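Local atomic coordinates of beta-ketoacyl-[acyl-carrier-protein] synthase FabY (Pseudomonas aeruginosa, PDB entry 4CW4), a protein that condenses acetyl-CoA with malonyl-acyl carrier protein to form acetoacetyl-acyl carrier protein, the primer that starts bacterial fatty acid synthesis. Residues A[377-382]-A[566-571]; A[7-12]-A[557-562]. One frame throughout, in Å; residues are numbered along the deposited sequence.

Interaction 1: residues A[377-382]-A[566-571]; sequences LALRLG and AAFAAY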
ATOM      1  N   LEU A 377      -5.817   5.755  29.042  1.00 12.46           N
ATOM      2  CA  LEU A 377      -5.553   7.121  28.625  1.00 12.12           C
ATOM      3  C   LEU A 377      -6.871   7.887  28.421  1.00 10.96           C
ATOM      4  O   LEU A 377      -6.982   9.059  28.791  1.00 11.65           O
ATOM      5  CB  LEU A 377      -4.719   7.133  27.331  1.00 11.87           C
ATOM      6  CG  LEU A 377      -4.358   8.524  26.818  1.00 12.63           C
ATOM      7  CD1 LEU A 377      -3.447   9.261  27.798  1.00 13.59           C
ATOM      8  CD2 LEU A 377      -3.751   8.455  25.428  1.00 13.11           C
ATOM      9  N   ALA A 378      -7.861   7.247  27.804  1.00 11.10           N
ATOM     10  CA  ALA A 378      -9.166   7.886  27.608  1.00 12.00           C
ATOM     11  C   ALA A 378      -9.753   8.318  28.956  1.00 12.09           C
ATOM     12  O   ALA A 378     -10.245   9.427  29.103  1.00 12.70           O
ATOM     13  CB  ALA A 378     -10.113   6.953  26.881  1.00 11.82           C
ATOM     14  N   LEU A 379      -9.651   7.428  29.927  1.00 11.87           N
ATOM     15  CA  LEU A 379     -10.151   7.682  31.276  1.00 13.42           C
ATOM     16  C   LEU A 379      -9.443   8.898  31.880  1.00 13.19           C
ATOM     17  O   LEU A 379     -10.073   9.807  32.420  1.00 13.12           O
ATOM     18  CB  LEU A 379      -9.909   6.442  32.152  1.00 16.17           C
ATOM     19  CG  LEU A 379     -10.640   6.383  33.497  1.00 17.59           C
ATOM     20  CD1 LEU A 379     -12.091   5.912  33.295  1.00 18.25           C
ATOM     21  CD2 LEU A 379      -9.890   5.482  34.480  1.00 19.07           C
ATOM     22  N   ARG A 380      -8.117   8.897  31.771  1.00 12.74           N
ATOM     23  CA  ARG A 380      -7.289   9.974  32.290  1.00 13.40           C
ATOM     24  C   ARG A 380      -7.637  11.343  31.690  1.00 13.89           C
ATOM     25  O   ARG A 380      -7.647  12.345  32.398  1.00 14.29           O
ATOM     26  CB  ARG A 380      -5.799   9.671  32.056  1.00 14.91           C
ATOM     27  CG  ARG A 380      -4.888  10.599  32.824  1.00 16.30           C
ATOM     28  CD  ARG A 380      -3.475  10.658  32.288  1.00 16.48           C
ATOM     29  NE  ARG A 380      -2.909   9.352  32.010  1.00 17.42           N
ATOM     30  CZ  ARG A 380      -1.839   9.162  31.241  1.00 18.16           C
ATOM     31  NH1 ARG A 380      -1.211  10.192  30.691  1.00 18.61           N
ATOM     32  NH2 ARG A 380      -1.396   7.938  31.020  1.00 19.87           N
ATOM     33  N   LEU A 381      -7.930  11.378  30.394  1.00 12.91           N
ATOM     34  CA  LEU A 381      -8.103  12.642  29.686  1.00 12.10           C
ATOM     35  C   LEU A 381      -9.540  13.097  29.615  1.00 11.44           C
ATOM     36  O   LEU A 381      -9.805  14.202  29.149  1.00 13.30           O
ATOM     37  CB  LEU A 381      -7.583  12.548  28.255  1.00 12.53           C
ATOM     38  CG  LEU A 381      -6.101  12.235  28.092  1.00 14.50           C
ATOM     39  CD1 LEU A 381      -5.741  12.246  26.608  1.00 16.33           C
ATOM     40  CD2 LEU A 381      -5.244  13.209  28.874  1.00 17.54           C
ATOM     41  N   GLY A 382     -10.472  12.269  30.077  1.00 11.95           N
ATOM     42  CA  GLY A 382     -11.877  12.606  29.917  1.00 11.67           C
ATOM     43  C   GLY A 382     -12.335  12.535  28.452  1.00 10.76           C
ATOM     44  O   GLY A 382     -13.272  13.251  28.053  1.00 11.70           O
ATOM     45  N   ALA A 566     -15.029   5.216  41.553  1.00 16.14           N
ATOM     46  CA  ALA A 566     -14.377   6.501  41.840  1.00 15.83           C
ATOM     47  C   ALA A 566     -13.642   7.053  40.615  1.00 14.68           C
ATOM     48  O   ALA A 566     -13.753   8.245  40.279  1.00 14.37           O
ATOM     49  CB  ALA A 566     -13.432   6.401  42.998  1.00 17.03           C
ATOM     50  N   ALA A 567     -12.858   6.193  39.974  1.00 14.44           N
ATOM     51  CA  ALA A 567     -12.105   6.599  38.792  1.00 14.41           C
ATOM     52  C   ALA A 567     -13.052   6.971  37.660  1.00 14.19           C
ATOM     53  O   ALA A 567     -12.822   7.948  36.938  1.00 14.43           O
ATOM     54  CB  ALA A 567     -11.157   5.510  38.339  1.00 14.64           C
ATOM     55  N   PHE A 568     -14.133   6.214  37.514  1.00 13.96           N
ATOM     56  CA  PHE A 568     -15.085   6.535  36.463  1.00 13.90           C
ATOM     57  C   PHE A 568     -15.768   7.879  36.722  1.00 12.95           C
ATOM     58  O   PHE A 568     -16.011   8.637  35.795  1.00 13.03           O
ATOM     59  CB  PHE A 568     -16.129   5.435  36.271  1.00 14.68           C
ATOM     60  CG  PHE A 568     -16.835   5.536  34.962  1.00 16.57           C
ATOM     61  CD1 PHE A 568     -16.290   4.945  33.823  1.00 17.71           C
ATOM     62  CD2 PHE A 568     -17.997   6.281  34.829  1.00 17.11           C
ATOM     63  CE1 PHE A 568     -16.924   5.065  32.588  1.00 17.30           C
ATOM     64  CE2 PHE A 568     -18.627   6.401  33.584  1.00 17.99           C
ATOM     65  CZ  PHE A 568     -18.090   5.798  32.478  1.00 17.60           C
ATOM     66  N   ALA A 569     -16.101   8.163  37.982  1.00 12.03           N
ATOM     67  CA  ALA A 569     -16.719   9.448  38.305  1.00 11.81           C
ATOM     68  C   ALA A 569     -15.791  10.613  37.989  1.00 12.20           C
ATOM     69  O   ALA A 569     -16.236  11.646  37.483  1.00 12.26           O
ATOM     70  CB  ALA A 569     -17.143   9.489  39.770  1.00 12.48           C
ATOM     71  N   ALA A 570     -14.496  10.458  38.272  1.00 11.72           N
ATOM     72  CA  ALA A 570     -13.543  11.520  37.950  1.00 12.31           C
ATOM     73  C   ALA A 570     -13.477  11.741  36.437  1.00 12.72           C
ATOM     74  O   ALA A 570     -13.415  12.866  35.963  1.00 13.93           O
ATOM     75  CB  ALA A 570     -12.155  11.198  38.520  1.00 12.98           C
ATOM     76  N   TYR A 571     -13.496  10.647  35.696  1.00 13.72           N
ATOM     77  CA  TYR A 571     -13.556  10.672  34.231  1.00 12.67           C
ATOM     78  C   TYR A 571     -14.801  11.408  33.730  1.00 12.09           C
ATOM     79  O   TYR A 571     -14.718  12.265  32.851  1.00 12.30           O
ATOM     80  CB  TYR A 571     -13.531   9.243  33.715  1.00 11.40           C
ATOM     81  CG  TYR A 571     -14.010   9.057  32.298  1.00 11.32           C
ATOM     82  CD1 TYR A 571     -13.254   9.498  31.219  1.00 10.77           C
ATOM     83  CD2 TYR A 571     -15.214   8.442  32.037  1.00 11.91           C
ATOM     84  CE1 TYR A 571     -13.695   9.323  29.921  1.00 11.86           C
ATOM     85  CE2 TYR A 571     -15.661   8.270  30.755  1.00 12.05           C
ATOM     86  CZ  TYR A 571     -14.894   8.711  29.697  1.00 10.82           C
ATOM     87  OH  TYR A 571     -15.353   8.515  28.422  1.00 11.56           O
TER
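Tyr-571 lies against the C-terminal end of helix 375-381, and the closest part of the contact is where its ring meets backbone. CG stands anti to the backbone N (chi1 162°), which carries the ring out toward the other helix. There Leu-379 O sits at the ring edge, 3.4 Å from Tyr-571 CD1, while Gly-382 CA comes to 3.6 Å from the same CD1. The helix ends in a Schellman motif, and Gly-382 suits its positive phi (69°). The ring runs on past Ala-378 O, 3.5 Å from Tyr-571 CE1, and the OH is hydrogen-bonded to Ala-383 O. Leu-379 supplies the aliphatic half: its CG, also anti to N, sends CD1 to 3.7 Å from Tyr-571 CB, the two side chains crossing obliquely. Within 566-571, Tyr-571 CD2 lies over one face of the Phe-568 ring, offset toward its rim.

Toward Ala-567 the packing loosens. Leu-379 CD2 is 4.1 Å from Ala-567 CB, both residues are partly exposed, and Ala-566, Ala-569 and Ala-570 lie farther out on the exposed side of their helix. The two helix segments run at 57° with axes 8.9 Å apart. Lys-574 and Thr-578, farther along helix 565-590, bond to the carbonyls of Arg-380 and Gly-382, while helix 552-563 adjoins Leu-379 and Phe-568, and helix 375-381 directly follows strand 366-374.

Interaction 2: residues A[7-12]-A[557-562]; sequences SRLPVI and KMLRKR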
ATOM      1  N   SER A   7      -5.571  -6.887  28.564  1.00 51.69           N
ATOM      2  CA  SER A   7      -5.100  -5.869  27.618  1.00 34.24           C
ATOM      3  C   SER A   7      -5.912  -4.567  27.593  1.00 22.79           C
ATOM      4  O   SER A   7      -7.081  -4.513  27.971  1.00 19.78           O
ATOM      5  CB  SER A   7      -5.083  -6.443  26.193  1.00 31.44           C
ATOM      6  OG  SER A   7      -4.139  -7.494  26.085  1.00 30.33           O
ATOM      7  N   ARG A   8      -5.263  -3.514  27.118  1.00 17.30           N
ATOM      8  CA  ARG A   8      -5.919  -2.254  26.844  1.00 14.40           C
ATOM      9  C   ARG A   8      -7.005  -2.424  25.801  1.00 12.88           C
ATOM     10  O   ARG A   8      -6.819  -3.122  24.808  1.00 13.34           O
ATOM     11  CB  ARG A   8      -4.883  -1.229  26.363  1.00 14.75           C
ATOM     12  CG  ARG A   8      -4.011  -0.714  27.505  1.00 15.99           C
ATOM     13  CD  ARG A   8      -2.878   0.151  27.025  1.00 16.01           C
ATOM     14  NE  ARG A   8      -2.013   0.597  28.118  1.00 16.09           N
ATOM     15  CZ  ARG A   8      -0.794   1.101  27.954  1.00 18.03           C
ATOM     16  NH1 ARG A   8      -0.249   1.166  26.744  1.00 17.31           N
ATOM     17  NH2 ARG A   8      -0.107   1.512  29.003  1.00 19.55           N
ATOM     18  N   LEU A   9      -8.130  -1.754  26.033  1.00 11.33           N
ATOM     19  CA  LEU A   9      -9.286  -1.749  25.122  1.00 11.57           C
ATOM     20  C   LEU A   9      -9.232  -0.538  24.200  1.00 11.70           C
ATOM     21  O   LEU A   9      -9.134   0.572  24.682  1.00 11.73           O
ATOM     22  CB  LEU A   9     -10.597  -1.676  25.917  1.00 11.86           C
ATOM     23  CG  LEU A   9     -11.901  -1.642  25.107  1.00 12.79           C
ATOM     24  CD1 LEU A   9     -12.145  -2.965  24.400  1.00 13.09           C
ATOM     25  CD2 LEU A   9     -13.107  -1.290  25.978  1.00 12.37           C
ATOM     26  N   PRO A  10      -9.287  -0.749  22.874  1.00 10.99           N
ATOM     27  CA  PRO A  10      -9.321   0.413  21.980  1.00 10.25           C
ATOM     28  C   PRO A  10     -10.687   1.107  21.973  1.00  9.94           C
ATOM     29  O   PRO A  10     -11.706   0.503  21.589  1.00 11.45           O
ATOM     30  CB  PRO A  10      -9.042  -0.210  20.597  1.00 11.34           C
ATOM     31  CG  PRO A  10      -8.380  -1.529  20.890  1.00 10.88           C
ATOM     32  CD  PRO A  10      -9.098  -1.995  22.112  1.00 11.54           C
ATOM     33  N   VAL A  11     -10.713   2.365  22.389  1.00  9.47           N
ATOM     34  CA  VAL A  11     -11.960   3.120  22.377  1.00 10.96           C
ATOM     35  C   VAL A  11     -11.869   4.237  21.343  1.00  9.43           C
ATOM     36  O   VAL A  11     -10.802   4.816  21.130  1.00 10.10           O
ATOM     37  CB  VAL A  11     -12.351   3.656  23.766  1.00 12.76           C
ATOM     38  CG1 VAL A  11     -12.593   2.507  24.716  1.00 14.20           C
ATOM     39  CG2 VAL A  11     -11.330   4.589  24.340  1.00 13.68           C
ATOM     40  N   ILE A  12     -13.002   4.505  20.690  1.00  9.74           N
ATOM     41  CA  ILE A  12     -13.104   5.540  19.679  1.00 10.23           C
ATOM     42  C   ILE A  12     -13.424   6.860  20.369  1.00 10.65           C
ATOM     43  O   ILE A  12     -14.515   7.015  20.916  1.00 10.30           O
ATOM     44  CB  ILE A  12     -14.196   5.220  18.635  1.00 10.72           C
ATOM     45  CG1 ILE A  12     -13.956   3.860  17.970  1.00 11.25           C
ATOM     46  CG2 ILE A  12     -14.273   6.359  17.601  1.00  9.68           C
ATOM     47  CD1 ILE A  12     -15.143   3.359  17.187  1.00 11.82           C
ATOM     48  N   LYS A 557     -19.719   0.296  30.312  1.00 16.24           N
ATOM     49  CA  LYS A 557     -19.841  -0.774  31.307  1.00 17.42           C
ATOM     50  C   LYS A 557     -18.469  -1.421  31.539  1.00 16.43           C
ATOM     51  O   LYS A 557     -18.070  -1.677  32.665  1.00 17.04           O
ATOM     52  CB  LYS A 557     -20.798  -1.861  30.832  1.00 21.53           C
ATOM     53  CG  LYS A 557     -22.267  -1.563  30.996  1.00 26.57           C
ATOM     54  CD  LYS A 557     -23.138  -2.748  30.541  1.00 30.43           C
ATOM     55  CE  LYS A 557     -22.755  -4.046  31.255  1.00 33.02           C
ATOM     56  NZ  LYS A 557     -23.709  -5.165  30.987  1.00 35.29           N
ATOM     57  N   MET A 558     -17.743  -1.680  30.460  1.00 15.83           N
ATOM     58  CA  MET A 558     -16.439  -2.297  30.555  1.00 15.52           C
ATOM     59  C   MET A 558     -15.433  -1.419  31.304  1.00 16.43           C
ATOM     60  O   MET A 558     -14.712  -1.920  32.160  1.00 16.72           O
ATOM     61  CB  MET A 558     -15.941  -2.666  29.149  1.00 15.90           C
ATOM     62  CG  MET A 558     -16.765  -3.789  28.523  1.00 16.34           C
ATOM     63  SD  MET A 558     -16.420  -4.109  26.775  1.00 17.31           S
ATOM     64  CE  MET A 558     -14.867  -5.017  26.894  1.00 17.77           C
ATOM     65  N   LEU A 559     -15.391  -0.124  31.014  1.00 16.59           N
ATOM     66  CA  LEU A 559     -14.456   0.774  31.709  1.00 16.35           C
ATOM     67  C   LEU A 559     -14.810   0.906  33.188  1.00 17.27           C
ATOM     68  O   LEU A 559     -13.913   0.951  34.055  1.00 17.53           O
ATOM     69  CB  LEU A 559     -14.408   2.158  31.039  1.00 16.31           C
ATOM     70  CG  LEU A 559     -13.262   2.329  30.021  1.00 18.98           C
ATOM     71  CD1 LEU A 559     -13.531   1.504  28.769  1.00 20.06           C
ATOM     72  CD2 LEU A 559     -13.042   3.790  29.692  1.00 22.02           C
ATOM     73  N   ARG A 560     -16.108   0.962  33.480  0.51 17.48           N
ATOM     74  CA  ARG A 560     -16.576   1.011  34.864  0.51 19.27           C
ATOM     75  C   ARG A 560     -16.140  -0.235  35.631  0.51 19.17           C
ATOM     76  O   ARG A 560     -15.688  -0.147  36.774  0.51 19.45           O
ATOM     77  CB  ARG A 560     -18.104   1.150  34.922  0.51 21.37           C
ATOM     78  CG  ARG A 560     -18.641   2.558  34.640  0.51 24.12           C
ATOM     79  CD  ARG A 560     -20.171   2.562  34.547  0.51 25.94           C
ATOM     80  NE  ARG A 560     -20.748   3.891  34.339  0.51 27.50           N
ATOM     81  CZ  ARG A 560     -20.969   4.779  35.308  0.51 28.32           C
ATOM     82  NH1 ARG A 560     -20.640   4.503  36.566  0.51 29.61           N
ATOM     83  NH2 ARG A 560     -21.509   5.954  35.016  0.51 27.89           N
ATOM     84  N   LYS A 561     -16.272  -1.398  35.002  1.00 18.76           N
ATOM     85  CA  LYS A 561     -15.917  -2.654  35.658  1.00 19.63           C
ATOM     86  C   LYS A 561     -14.421  -2.722  35.936  1.00 18.92           C
ATOM     87  O   LYS A 561     -14.006  -3.103  37.028  1.00 20.23           O
ATOM     88  CB  LYS A 561     -16.369  -3.840  34.803  1.00 20.82           C
ATOM     89  CG  LYS A 561     -16.022  -5.214  35.366  1.00 24.07           C
ATOM     90  CD  LYS A 561     -16.696  -5.473  36.687  1.00 27.34           C
ATOM     91  CE  LYS A 561     -16.588  -6.944  37.059  1.00 29.65           C
ATOM     92  NZ  LYS A 561     -16.839  -7.157  38.506  1.00 31.53           N
ATOM     93  N   ARG A 562     -13.610  -2.353  34.951  1.00 17.31           N
ATOM     94  CA  ARG A 562     -12.161  -2.424  35.111  1.00 16.63           C
ATOM     95  C   ARG A 562     -11.635  -1.380  36.088  1.00 16.81           C
ATOM     96  O   ARG A 562     -10.823  -1.705  36.939  1.00 17.76           O
ATOM     97  CB  ARG A 562     -11.453  -2.268  33.766  1.00 16.32           C
ATOM     98  CG  ARG A 562      -9.945  -2.119  33.883  1.00 16.76           C
ATOM     99  CD  ARG A 562      -9.277  -2.098  32.496  1.00 16.30           C
ATOM    100  NE  ARG A 562      -9.150  -3.443  31.947  1.00 15.77           N
ATOM    101  CZ  ARG A 562      -8.709  -3.719  30.731  1.00 15.02           C
ATOM    102  NH1 ARG A 562      -8.402  -2.737  29.896  1.00 14.24           N
ATOM    103  NH2 ARG A 562      -8.594  -4.983  30.344  1.00 15.94           N
TER
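Arg-562 reaches from helix 552-563 with its guanidinium end-on to the carbonyl of Ser-7. Its CG is anti to N, the chain stays extended through chi2, and a bend at chi3 (-79°) turns the flat group so that both terminal nitrogens face one oxygen. NH1 and NH2 each donate to Ser-7 O at 2.9 Å, forming a two-pronged grip on a single acceptor. The oxygen lies in the guanidinium plane, but the donors stand above the carbonyl plane, and the sharing bends both bonds, to 139° from NH1 and 142° from NH2. A long, multiply donating arginine suits this place, because NH1 also forms a salt bridge with Asp-375 and NE with Asp-636 of the second subunit. These carboxylates probably stabilise its positive charge.

Beside this polar grip the side chains are apolar. Leu-9 points toward the helix with CG anti to N, and its branch crosses Leu-559 obliquely, CD2 to CD1, at 4.0 Å. Leu-9 CD2 also lies 4.2 Å from the terminal CE of Met-558, whose long unbranched side chain reaches across from the helix. Val-11, two residues on, also points toward the helix and presents CG1 to Leu-559 CD1 at 4.3 Å.

Asp-375 additionally accepts from Leu-9 N, tying the start of helix 375-381 to the same peptide segment. The contact thus joins helix 552-563 to the N-terminal segment leading into strand 10-19 of the thiolase-like ketosynthase core, with the second subunit lying against both Arg-562 and Met-558.

Interactions 1 and 2 lie side by side, their centres 11 Å apart, and helix 375-381 joins them: it packs against Tyr-571 in interaction 1, while its Ala-378 CB meets Val-11 CG2 of interaction 2, 3.7 Å away. Their second segments belong to successive helices, 552-563 and 565-590, with Leu-559 next to both Phe-568 and Leu-379. Both contacts are largely buried, but their margins differ. Interaction 1 is helix against helix, apolar and aromatic-to-backbone, with exposed alanines on the outer side. Interaction 2 is strand and N-terminal segment against helix, combining an apolar cluster with a charged grip that continues into the dimer partner.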